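Local coordinates for VC0179-like protein (Escherichia coli, PDB 4XJ6), which probably joins nucleoside triphosphates into cyclic dinucleotides such as cyclic GMP-AMP, as a magnesium-dependent bacterial homologue of cyclic GMP-AMP synthase, at residues A[124-129]-A[285-290]; A[150-155]-A[192-197]; A[242-245]-A[251-254]. All blocks are in the same frame, centred on the assembly; numbering follows the deposited sequence.

How the contacts relate
All three contacts reach the seven-stranded mixed sheet of the nucleotidyltransferase part, and two of them meet the same nucleotide. Contact 1 lies on the triphosphate side of the chain D nucleotide, where strand 128-138 brings Asp-129 to both magnesium ions and helix 274-289 faces the phosphates. Contacts 2 and 3 lie beyond the chain's centre, their own centres about 9 Å apart and each about 28 Å from that of contact 1. Strands 188-198 and 242-244 are antiparallel neighbours, with probable hydrogen bonds from Ala-196 N to Asn-242 O (2.8 Å) and from Ala-244 N to Met-194 O (2.9 Å). From this shared sheet Tyr-195 and Leu-243 reach the guanine of the chain E nucleotide.

Contact 1. Residues A[124-129]-A[285-290]; sequences PGQEMD and WRDAQW. With MG (magnesium ion), chain B; MG (magnesium ion), chain C; GH3 (3'-deoxy-guanosine-5'-triphosphate), chain D.
Gln-126 reaches helix 274-289 because its CG stands beside the backbone N (chi1 -66°) and the chain is extended beyond it, carrying the amide to the C-terminal end of the helix, beside Asp-287 and the non-helical Trp-290 that follows it. NE2 donates to Asp-287 O over 2.8 Å, with an N-H...O angle of 149°, arriving in the carbonyl plane on a lone pair. The oxygen of the same amide, OE1, rests 3.6 Å from Asp-287 CB, and the amide and carboxylate planes are turned 70° apart. NE2 also comes close to Trp-290 O, but the angle is too poor for a hydrogen bond; its other partner is Glu-291 O, while OE1 accepts from the backbone N-H groups of Phe-122 and His-123. Partners at both ends therefore fix the rotation of the amide.

Further along 124-129, Asp-129 works through metals. Its OD2 binds one magnesium ion at 2.0 Å and, together with OD1, the second at 2.5 Å for each oxygen; Asp-131 helps bind both ions, and Asp-191 joins at the second. The first magnesium also takes O2G of the chain D nucleotide at 2.0 Å. On the helix, Arg-286 NH2 approaches O1G in a weak, long bond of 3.4 Å, its position less sure; Asp-287 pairs with the guanidinium (very short as modelled), and NE bonds Pro-295 O. Charged links between the segments thus run through the nucleotide: magnesium ions held by Asp-129 would offset the triphosphate's negative charge, Arg-286 perhaps contributing.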
loop_
_atom_site.group_PDB
_atom_site.type_symbol
_atom_site.label_atom_id
_atom_site.label_comp_id
_atom_site.label_asym_id
_atom_site.label_seq_id
_atom_site.Cartn_x
_atom_site.Cartn_y
_atom_site.Cartn_z
ATOM N N PRO A 124 8.749 14.473 8.813
ATOM C CA PRO A 124 7.868 15.512 8.255
ATOM C C PRO A 124 7.207 15.175 6.922
ATOM O O PRO A 124 6.045 15.528 6.722
ATOM C CB PRO A 124 8.814 16.701 8.077
ATOM C CG PRO A 124 9.805 16.538 9.163
ATOM C CD PRO A 124 10.005 15.052 9.326
ATOM N N GLY A 125 7.929 14.514 6.025
ATOM C CA GLY A 125 7.412 14.247 4.696
ATOM C C GLY A 125 6.575 12.987 4.575
ATOM O O GLY A 125 5.868 12.802 3.587
ATOM N N GLN A 126 6.651 12.123 5.581
ATOM C CA GLN A 126 5.971 10.832 5.530
ATOM C C GLN A 126 4.464 10.959 5.725
ATOM O O GLN A 126 3.992 11.843 6.434
ATOM C CB GLN A 126 6.564 9.885 6.576
ATOM C CG GLN A 126 8.012 9.514 6.297
ATOM C CD GLN A 126 8.586 8.560 7.329
ATOM O OE1 GLN A 126 8.063 8.438 8.436
ATOM N NE2 GLN A 126 9.668 7.879 6.968
ATOM N N GLU A 127 3.719 10.057 5.091
ATOM C CA GLU A 127 2.260 10.119 5.085
ATOM C C GLU A 127 1.636 8.758 5.373
ATOM O O GLU A 127 2.217 7.724 5.048
ATOM C CB GLU A 127 1.757 10.635 3.733
ATOM C CG GLU A 127 2.305 11.998 3.330
ATOM C CD GLU A 127 2.013 12.337 1.880
ATOM O OE1 GLU A 127 1.746 11.406 1.090
ATOM O OE2 GLU A 127 2.053 13.535 1.527
ATOM N N MET A 128 0.453 8.760 5.981
ATOM C CA MET A 128 -0.312 7.527 6.137
ATOM C C MET A 128 -0.734 7.012 4.764
ATOM O O MET A 128 -1.042 7.796 3.868
ATOM C CB MET A 128 -1.537 7.747 7.023
ATOM C CG MET A 128 -1.223 7.823 8.506
ATOM S SD MET A 128 -2.615 8.368 9.515
ATOM C CE MET A 128 -2.950 9.985 8.813
ATOM N N ASP A 129 -0.753 5.695 4.604
ATOM C CA ASP A 129 -0.964 5.105 3.289
ATOM C C ASP A 129 -2.237 4.268 3.216
ATOM O O ASP A 129 -2.390 3.285 3.941
ATOM C CB ASP A 129 0.248 4.253 2.899
ATOM C CG ASP A 129 0.104 3.622 1.528
ATOM O OD1 ASP A 129 0.337 4.322 0.521
ATOM O OD2 ASP A 129 -0.235 2.423 1.456
ATOM N N TRP A 285 10.653 1.111 12.461
ATOM C CA TRP A 285 12.102 1.169 12.323
ATOM C C TRP A 285 12.489 1.628 10.924
ATOM O O TRP A 285 13.399 2.440 10.762
ATOM C CB TRP A 285 12.737 -0.192 12.623
ATOM C CG TRP A 285 14.143 -0.317 12.111
ATOM C CD1 TRP A 285 15.282 0.103 12.736
ATOM C CD2 TRP A 285 14.561 -0.905 10.872
ATOM N NE1 TRP A 285 16.380 -0.183 11.965
ATOM C CE2 TRP A 285 15.965 -0.803 10.814
ATOM C CE3 TRP A 285 13.885 -1.506 9.806
ATOM C CZ2 TRP A 285 16.705 -1.280 9.735
ATOM C CZ3 TRP A 285 14.622 -1.979 8.735
ATOM C CH2 TRP A 285 16.016 -1.862 8.706
ATOM N N ARG A 286 11.796 1.101 9.918
ATOM C CA ARG A 286 12.045 1.482 8.533
ATOM C C ARG A 286 11.750 2.960 8.313
ATOM O O ARG A 286 12.518 3.665 7.660
ATOM C CB ARG A 286 11.206 0.625 7.576
ATOM C CG ARG A 286 11.314 1.039 6.108
ATOM C CD ARG A 286 10.085 1.805 5.625
ATOM N NE ARG A 286 9.067 0.916 5.072
ATOM C CZ ARG A 286 7.801 0.882 5.469
ATOM N NH1 ARG A 286 7.379 1.696 6.423
ATOM N NH2 ARG A 286 6.956 0.033 4.904
ATOM N N ASP A 287 10.630 3.420 8.862
ATOM C CA ASP A 287 10.222 4.814 8.714
ATOM C C ASP A 287 11.184 5.758 9.425
ATOM O O ASP A 287 11.346 6.910 9.025
ATOM C CB ASP A 287 8.799 5.021 9.243
ATOM C CG ASP A 287 7.759 4.308 8.406
ATOM O OD1 ASP A 287 8.101 3.878 7.286
ATOM O OD2 ASP A 287 6.601 4.179 8.859
ATOM N N ALA A 288 11.823 5.263 10.479
ATOM C CA ALA A 288 12.786 6.052 11.235
ATOM C C ALA A 288 14.121 6.158 10.504
ATOM O O ALA A 288 14.750 7.216 10.491
ATOM C CB ALA A 288 12.985 5.452 12.615
ATOM N N GLN A 289 14.551 5.060 9.893
ATOM C CA GLN A 289 15.828 5.033 9.189
ATOM C C GLN A 289 15.719 5.666 7.802
ATOM O O GLN A 289 16.664 6.290 7.316
ATOM C CB GLN A 289 16.347 3.597 9.070
ATOM C CG GLN A 289 16.434 2.850 10.394
ATOM C CD GLN A 289 17.205 3.612 11.451
ATOM O OE1 GLN A 289 18.255 4.194 11.176
ATOM N NE2 GLN A 289 16.681 3.620 12.671
ATOM N N TRP A 290 14.564 5.497 7.168
ATOM C CA TRP A 290 14.308 6.080 5.855
ATOM C C TRP A 290 13.172 7.098 5.906
ATOM O O TRP A 290 12.043 6.749 6.253
ATOM C CB TRP A 290 13.950 4.993 4.834
ATOM C CG TRP A 290 15.093 4.131 4.364
ATOM C CD1 TRP A 290 15.905 4.357 3.290
ATOM C CD2 TRP A 290 15.523 2.888 4.937
ATOM N NE1 TRP A 290 16.818 3.342 3.166
ATOM C CE2 TRP A 290 16.609 2.432 4.160
ATOM C CE3 TRP A 290 15.099 2.127 6.027
ATOM C CZ2 TRP A 290 17.276 1.239 4.451
ATOM C CZ3 TRP A 290 15.763 0.945 6.311
ATOM C CH2 TRP A 290 16.840 0.513 5.525
HETATM MG MG MG B . -0.037 0.539 2.088
HETATM MG MG MG C . 0.596 2.273 -0.931
HETATM P PG GH3 D . 2.187 0.349 4.509
HETATM O O1G GH3 D . 3.653 0.699 4.584
HETATM O O2G GH3 D . 1.554 0.965 3.286
HETATM O O3G GH3 D . 1.483 0.876 5.734
HETATM O O3B GH3 D . 2.073 -1.257 4.456
HETATM P PB GH3 D . 1.250 -2.035 3.305
HETATM O O1B GH3 D . 0.853 -3.398 3.813
HETATM O O2B GH3 D . 0.002 -1.292 2.900
HETATM O O3A GH3 D . 2.297 -2.198 2.088
HETATM P PA GH3 D . 2.123 -1.454 0.673
HETATM O O1A GH3 D . 3.489 -1.235 0.063
HETATM O O2A GH3 D . 1.377 -0.150 0.807
HETATM O "O5'" GH3 D . 1.270 -2.456 -0.255
HETATM C "C5'" GH3 D . -0.128 -2.565 -0.123
HETATM C "C4'" GH3 D . -0.599 -3.839 -0.812
HETATM O "O4'" GH3 D . -0.068 -3.886 -2.120
HETATM C "C3'" GH3 D . -0.144 -5.108 -0.115
HETATM C "C2'" GH3 D . 0.051 -6.079 -1.260
HETATM O "O2'" GH3 D . -1.113 -6.853 -1.434
HETATM C "C1'" GH3 D . 0.272 -5.209 -2.485
HETATM N N9 GH3 D . 1.699 -5.232 -2.830
HETATM C C8 GH3 D . 2.590 -4.220 -2.585
HETATM N N7 GH3 D . 3.809 -4.590 -3.044
HETATM C C5 GH3 D . 3.698 -5.826 -3.589
HETATM C C6 GH3 D . 4.621 -6.666 -4.199
HETATM O O6 GH3 D . 5.792 -6.310 -4.317
HETATM N N1 GH3 D . 4.219 -7.896 -4.670
HETATM C C2 GH3 D . 2.906 -8.291 -4.538
HETATM N N2 GH3 D . 2.523 -9.482 -4.996
HETATM N N3 GH3 D . 1.993 -7.453 -3.931
HETATM C C4 GH3 D . 2.378 -6.241 -3.463
HETATM O O HOH W 1 -1.408 0.934 3.672
HETATM O O HOH W 2 2.655 1.985 -1.040
#

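Contact 2. Residues A[150-155]-A[192-197]; sequences TLLLLL and VPMYAI. With GH3 (3'-deoxy-guanosine-5'-triphosphate), chain E.
This is buried helix-on-sheet packing within the nucleotidyltransferase fold: helix 149-166 lies against strand 188-198 of the central mixed sheet, through apolar side chains and without a hydrogen bond between the segments. Met-194 carries the strand's side of it. Its CG stands anti to the backbone N (chi1 179°) and the chain then bends at chi2 (73°) and again at chi3, turning the thioether across Leu-152. As a result Leu-152 CB touches both Met-194 CG and Met-194 CE at 3.8 Å, the two side chains crossing at about a right angle, while both methyls of Leu-152 lie around CE. The next residue, Leu-153, adds a lighter touch, crossing Met-194 obliquely with Leu-153 CD2 4.1 Å from Met-194 CB. Phe-45 of helix 24-57 and Met-136 of the neighbouring strand also pack on Met-194.

Strand alternation sends Tyr-195 away from the helix and into the nucleotide pocket, where its ring stacks with that of Tyr-135 and its hydroxyl also bonds Gln-110 OE1. The guanine amino group lies at the ring's edge, in plane, with N2 of the chain E nucleotide donating to Tyr-195 OH over a short 2.5 Å at 161°.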
loop_
_atom_site.group_PDB
_atom_site.type_symbol
_atom_site.label_atom_id
_atom_site.label_comp_id
_atom_site.label_asym_id
_atom_site.label_seq_id
_atom_site.Cartn_x
_atom_site.Cartn_y
_atom_site.Cartn_z
ATOM N N THR A 150 -5.752 1.348 -20.782
ATOM C CA THR A 150 -5.541 2.791 -20.857
ATOM C C THR A 150 -6.807 3.557 -20.488
ATOM O O THR A 150 -6.749 4.566 -19.782
ATOM C CB THR A 150 -5.087 3.217 -22.263
ATOM O OG1 THR A 150 -3.871 2.538 -22.598
ATOM C CG2 THR A 150 -4.859 4.721 -22.323
ATOM N N LEU A 151 -7.946 3.067 -20.972
ATOM C CA LEU A 151 -9.238 3.677 -20.686
ATOM C C LEU A 151 -9.479 3.757 -19.183
ATOM O O LEU A 151 -9.764 4.831 -18.644
ATOM C CB LEU A 151 -10.359 2.882 -21.362
ATOM C CG LEU A 151 -11.742 3.520 -21.544
ATOM C CD1 LEU A 151 -12.488 2.819 -22.670
ATOM C CD2 LEU A 151 -12.569 3.479 -20.267
ATOM N N LEU A 152 -9.365 2.612 -18.518
ATOM C CA LEU A 152 -9.605 2.513 -17.082
ATOM C C LEU A 152 -8.613 3.346 -16.284
ATOM O O LEU A 152 -8.962 3.946 -15.268
ATOM C CB LEU A 152 -9.535 1.051 -16.638
ATOM C CG LEU A 152 -10.464 0.085 -17.376
ATOM C CD1 LEU A 152 -10.138 -1.351 -17.010
ATOM C CD2 LEU A 152 -11.902 0.417 -17.043
ATOM N N LEU A 153 -7.370 3.374 -16.753
ATOM C CA LEU A 153 -6.321 4.146 -16.097
ATOM C C LEU A 153 -6.569 5.644 -16.229
ATOM O O LEU A 153 -6.314 6.408 -15.298
ATOM C CB LEU A 153 -4.948 3.788 -16.672
ATOM C CG LEU A 153 -4.373 2.440 -16.236
ATOM C CD1 LEU A 153 -3.093 2.133 -17.002
ATOM C CD2 LEU A 153 -4.134 2.423 -14.729
ATOM N N LEU A 154 -7.072 6.059 -17.387
ATOM C CA LEU A 154 -7.393 7.464 -17.621
ATOM C C LEU A 154 -8.596 7.915 -16.799
ATOM O O LEU A 154 -8.729 9.095 -16.478
ATOM C CB LEU A 154 -7.654 7.716 -19.107
ATOM C CG LEU A 154 -6.415 7.840 -19.993
ATOM C CD1 LEU A 154 -6.814 8.104 -21.438
ATOM C CD2 LEU A 154 -5.489 8.933 -19.473
ATOM N N LEU A 155 -9.471 6.971 -16.466
ATOM C CA LEU A 155 -10.627 7.270 -15.629
ATOM C C LEU A 155 -10.215 7.446 -14.172
ATOM O O LEU A 155 -10.797 8.250 -13.445
ATOM C CB LEU A 155 -11.680 6.171 -15.746
ATOM C CG LEU A 155 -12.343 6.029 -17.117
ATOM C CD1 LEU A 155 -13.481 5.028 -17.050
ATOM C CD2 LEU A 155 -12.837 7.375 -17.625
ATOM N N VAL A 192 -4.449 4.205 -5.682
ATOM C CA VAL A 192 -5.581 3.631 -6.399
ATOM C C VAL A 192 -5.118 2.696 -7.514
ATOM O O VAL A 192 -5.034 3.094 -8.678
ATOM C CB VAL A 192 -6.482 4.723 -7.006
ATOM C CG1 VAL A 192 -7.779 4.115 -7.527
ATOM C CG2 VAL A 192 -6.766 5.811 -5.975
ATOM N N PRO A 193 -4.796 1.445 -7.158
ATOM C CA PRO A 193 -4.533 0.456 -8.202
ATOM C C PRO A 193 -5.825 0.126 -8.944
ATOM O O PRO A 193 -6.885 0.058 -8.322
ATOM C CB PRO A 193 -4.003 -0.747 -7.422
ATOM C CG PRO A 193 -4.582 -0.596 -6.055
ATOM C CD PRO A 193 -4.642 0.885 -5.804
ATOM N N MET A 194 -5.740 -0.051 -10.257
ATOM C CA MET A 194 -6.923 -0.329 -11.065
ATOM C C MET A 194 -6.980 -1.798 -11.461
ATOM O O MET A 194 -6.036 -2.328 -12.045
ATOM C CB MET A 194 -6.936 0.555 -12.315
ATOM C CG MET A 194 -8.126 0.317 -13.231
ATOM S SD MET A 194 -9.657 0.975 -12.554
ATOM C CE MET A 194 -10.843 -0.178 -13.238
ATOM N N TYR A 195 -8.094 -2.452 -11.146
ATOM C CA TYR A 195 -8.236 -3.878 -11.415
ATOM C C TYR A 195 -9.352 -4.201 -12.393
ATOM O O TYR A 195 -10.373 -3.517 -12.442
ATOM C CB TYR A 195 -8.490 -4.646 -10.118
ATOM C CG TYR A 195 -7.373 -4.561 -9.111
ATOM C CD1 TYR A 195 -6.331 -5.480 -9.121
ATOM C CD2 TYR A 195 -7.365 -3.569 -8.140
ATOM C CE1 TYR A 195 -5.310 -5.412 -8.198
ATOM C CE2 TYR A 195 -6.351 -3.491 -7.210
ATOM C CZ TYR A 195 -5.325 -4.414 -7.244
ATOM O OH TYR A 195 -4.306 -4.343 -6.322
ATOM N N ALA A 196 -9.142 -5.264 -13.162
ATOM C CA ALA A 196 -10.198 -5.864 -13.961
ATOM C C ALA A 196 -10.513 -7.248 -13.405
ATOM O O ALA A 196 -9.607 -8.034 -13.125
ATOM C CB ALA A 196 -9.793 -5.949 -15.420
ATOM N N ILE A 197 -11.800 -7.532 -13.229
ATOM C CA ILE A 197 -12.244 -8.802 -12.657
ATOM C C ILE A 197 -13.445 -9.348 -13.431
ATOM O O ILE A 197 -14.192 -8.574 -14.034
ATOM C CB ILE A 197 -12.613 -8.646 -11.165
ATOM C CG1 ILE A 197 -13.607 -7.498 -10.974
ATOM C CG2 ILE A 197 -11.365 -8.411 -10.330
ATOM C CD1 ILE A 197 -14.041 -7.292 -9.534
HETATM O O3A GH3 E . 5.111 2.446 -4.628
HETATM P PA GH3 E . 4.781 1.258 -5.662
HETATM O O1A GH3 E . 5.541 0.023 -5.243
HETATM O O2A GH3 E . 5.092 1.640 -7.091
HETATM O "O5'" GH3 E . 3.206 0.996 -5.457
HETATM C "C5'" GH3 E . 2.562 1.409 -4.271
HETATM C "C4'" GH3 E . 1.151 0.843 -4.249
HETATM O "O4'" GH3 E . 0.945 0.048 -5.397
HETATM C "C3'" GH3 E . 0.866 -0.059 -3.060
HETATM C "C2'" GH3 E . -0.110 -1.084 -3.619
HETATM O "O2'" GH3 E . -1.435 -0.702 -3.333
HETATM C "C1'" GH3 E . 0.102 -1.058 -5.123
HETATM N N9 GH3 E . 0.857 -2.255 -5.520
HETATM C C8 GH3 E . 2.223 -2.290 -5.636
HETATM N N7 GH3 E . 2.584 -3.528 -6.027
HETATM C C5 GH3 E . 1.468 -4.277 -6.175
HETATM C C6 GH3 E . 1.294 -5.598 -6.558
HETATM O O6 GH3 E . 2.273 -6.290 -6.832
HETATM N N1 GH3 E . 0.024 -6.126 -6.628
HETATM C C2 GH3 E . -1.063 -5.336 -6.316
HETATM N N2 GH3 E . -2.287 -5.859 -6.388
HETATM N N3 GH3 E . -0.880 -4.018 -5.935
HETATM C C4 GH3 E . 0.367 -3.492 -5.864
#

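Contact 3. Residues A[242-245]-A[251-254]; sequences NLAL and RWSV. With GH3 (3'-deoxy-guanosine-5'-triphosphate), chain E.
A beta hairpin at one edge of the central sheet is formed by strands 242-244 and 252-254, and it brings one leucine to the guanine of the chain E nucleotide. Leu-243 and Ser-253 form the antiparallel hydrogen-bonded pair: Leu-243 N donates to Ser-253 O at 2.7 Å, and Ser-253 N returns a bond to Leu-243 O at 2.9 Å. Nearer the turn, Leu-245 N gives a nearly straight bond to Arg-251 O (2.9 Å, 173°), and Leu-245 CD1 packs on Ser-253 CB at 3.8 Å. The non-hydrogen-bonded pairs on either side of Leu-243 and Ser-253, Asn-242 with Val-254 and Ala-244 with Trp-252, put their side chains on the opposite face from Leu-243.

On that face the indole of Trp-252 reaches back across strand 242-244. The six-membered part of its ring makes the contact, CE3 lying 3.6 Å from Asn-242 CB and CZ3 3.6 Å from Ala-244 CB. The amide plane of Asn-242 stands almost perpendicular to the indole, at 86°, and its OD1 lies beside a methyl of Val-254. Leu-152 of helix 149-166 and Pro-145 also touch Trp-252, so the indole lies between the hairpin, helix 149-166 and the loop at Pro-145. At the outer end, the guanidinium of Arg-251 forms a salt bridge with Glu-144.

The face of Leu-243 and Ser-253 turns to the ligand. Leu-243, its CG anti to the backbone N (chi1 -179°), places CD2 3.7 Å from C2 of the guanine. Tyr-195 on the adjoining strand and Ser-255, just after the hairpin, hydrogen-bond the same nucleotide. The arrangement is that of an antiparallel two-stranded hairpin extending a nucleotidyltransferase sheet, one face packed on a helix and the other lining a nucleotide pocket.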
loop_
_atom_site.group_PDB
_atom_site.type_symbol
_atom_site.label_atom_id
_atom_site.label_comp_id
_atom_site.label_asym_id
_atom_site.label_seq_id
_atom_site.Cartn_x
_atom_site.Cartn_y
_atom_site.Cartn_z
ATOM N N ASN A 242 -6.894 -8.931 -12.577
ATOM C CA ASN A 242 -5.858 -8.284 -13.374
ATOM C C ASN A 242 -5.559 -6.849 -12.945
ATOM O O ASN A 242 -6.453 -6.004 -12.893
ATOM C CB ASN A 242 -6.250 -8.309 -14.851
ATOM C CG ASN A 242 -6.053 -9.674 -15.484
ATOM O OD1 ASN A 242 -5.048 -9.921 -16.150
ATOM N ND2 ASN A 242 -7.006 -10.574 -15.266
ATOM N N LEU A 243 -4.293 -6.582 -12.641
ATOM C CA LEU A 243 -3.849 -5.237 -12.294
ATOM C C LEU A 243 -3.400 -4.482 -13.542
ATOM O O LEU A 243 -2.582 -4.978 -14.317
ATOM C CB LEU A 243 -2.709 -5.293 -11.276
ATOM C CG LEU A 243 -2.134 -3.964 -10.785
ATOM C CD1 LEU A 243 -3.218 -3.158 -10.086
ATOM C CD2 LEU A 243 -0.938 -4.201 -9.867
ATOM N N ALA A 244 -3.941 -3.284 -13.737
ATOM C CA ALA A 244 -3.546 -2.456 -14.869
ATOM C C ALA A 244 -2.244 -1.718 -14.560
ATOM O O ALA A 244 -2.157 -0.980 -13.579
ATOM C CB ALA A 244 -4.650 -1.471 -15.223
ATOM N N LEU A 245 -1.236 -1.929 -15.399
ATOM C CA LEU A 245 0.086 -1.348 -15.181
ATOM C C LEU A 245 0.255 -0.023 -15.923
ATOM O O LEU A 245 -0.285 0.168 -17.012
ATOM C CB LEU A 245 1.173 -2.334 -15.604
ATOM C CG LEU A 245 1.124 -3.687 -14.893
ATOM C CD1 LEU A 245 2.177 -4.625 -15.451
ATOM C CD2 LEU A 245 1.312 -3.504 -13.399
ATOM N N ARG A 251 0.893 -4.550 -20.135
ATOM C CA ARG A 251 -0.344 -3.822 -19.881
ATOM C C ARG A 251 -1.040 -4.319 -18.619
ATOM O O ARG A 251 -1.453 -3.528 -17.772
ATOM C CB ARG A 251 -1.287 -3.941 -21.081
ATOM C CG ARG A 251 -0.778 -3.261 -22.343
ATOM C CD ARG A 251 -1.667 -3.572 -23.538
ATOM N NE ARG A 251 -1.656 -4.994 -23.866
ATOM C CZ ARG A 251 -2.299 -5.529 -24.899
ATOM N NH1 ARG A 251 -3.009 -4.757 -25.713
ATOM N NH2 ARG A 251 -2.232 -6.835 -25.120
ATOM N N TRP A 252 -1.169 -5.636 -18.499
ATOM C CA TRP A 252 -1.838 -6.230 -17.350
ATOM C C TRP A 252 -0.910 -7.156 -16.571
ATOM O O TRP A 252 0.026 -7.732 -17.127
ATOM C CB TRP A 252 -3.083 -7.008 -17.788
ATOM C CG TRP A 252 -4.143 -6.172 -18.447
ATOM C CD1 TRP A 252 -4.326 -5.989 -19.787
ATOM C CD2 TRP A 252 -5.176 -5.423 -17.797
ATOM N NE1 TRP A 252 -5.402 -5.165 -20.012
ATOM C CE2 TRP A 252 -5.943 -4.805 -18.804
ATOM C CE3 TRP A 252 -5.525 -5.207 -16.459
ATOM C CZ2 TRP A 252 -7.038 -3.992 -18.519
ATOM C CZ3 TRP A 252 -6.612 -4.397 -16.177
ATOM C CH2 TRP A 252 -7.354 -3.800 -17.202
ATOM N N SER A 253 -1.186 -7.288 -15.278
ATOM C CA SER A 253 -0.504 -8.258 -14.430
ATOM C C SER A 253 -1.509 -8.920 -13.495
ATOM O O SER A 253 -2.216 -8.243 -12.746
ATOM C CB SER A 253 0.613 -7.595 -13.621
ATOM O OG SER A 253 1.175 -8.501 -12.686
ATOM N N VAL A 254 -1.583 -10.245 -13.552
ATOM C CA VAL A 254 -2.447 -10.984 -12.642
ATOM C C VAL A 254 -1.880 -10.900 -11.231
ATOM O O VAL A 254 -0.844 -11.498 -10.925
ATOM C CB VAL A 254 -2.601 -12.459 -13.063
ATOM C CG1 VAL A 254 -3.357 -13.238 -11.997
ATOM C CG2 VAL A 254 -3.316 -12.555 -14.407
HETATM O O3A GH3 E . 5.111 2.446 -4.628
HETATM P PA GH3 E . 4.781 1.258 -5.662
HETATM O O1A GH3 E . 5.541 0.023 -5.243
HETATM O O2A GH3 E . 5.092 1.640 -7.091
HETATM O "O5'" GH3 E . 3.206 0.996 -5.457
HETATM C "C5'" GH3 E . 2.562 1.409 -4.271
HETATM C "C4'" GH3 E . 1.151 0.843 -4.249
HETATM O "O4'" GH3 E . 0.945 0.048 -5.397
HETATM C "C3'" GH3 E . 0.866 -0.059 -3.060
HETATM C "C2'" GH3 E . -0.110 -1.084 -3.619
HETATM O "O2'" GH3 E . -1.435 -0.702 -3.333
HETATM C "C1'" GH3 E . 0.102 -1.058 -5.123
HETATM N N9 GH3 E . 0.857 -2.255 -5.520
HETATM C C8 GH3 E . 2.223 -2.290 -5.636
HETATM N N7 GH3 E . 2.584 -3.528 -6.027
HETATM C C5 GH3 E . 1.468 -4.277 -6.175
HETATM C C6 GH3 E . 1.294 -5.598 -6.558
HETATM O O6 GH3 E . 2.273 -6.290 -6.832
HETATM N N1 GH3 E . 0.024 -6.126 -6.628
HETATM C C2 GH3 E . -1.063 -5.336 -6.316
HETATM N N2 GH3 E . -2.287 -5.859 -6.388
HETATM N N3 GH3 E . -0.880 -4.018 -5.935
HETATM C C4 GH3 E . 0.367 -3.492 -5.864
#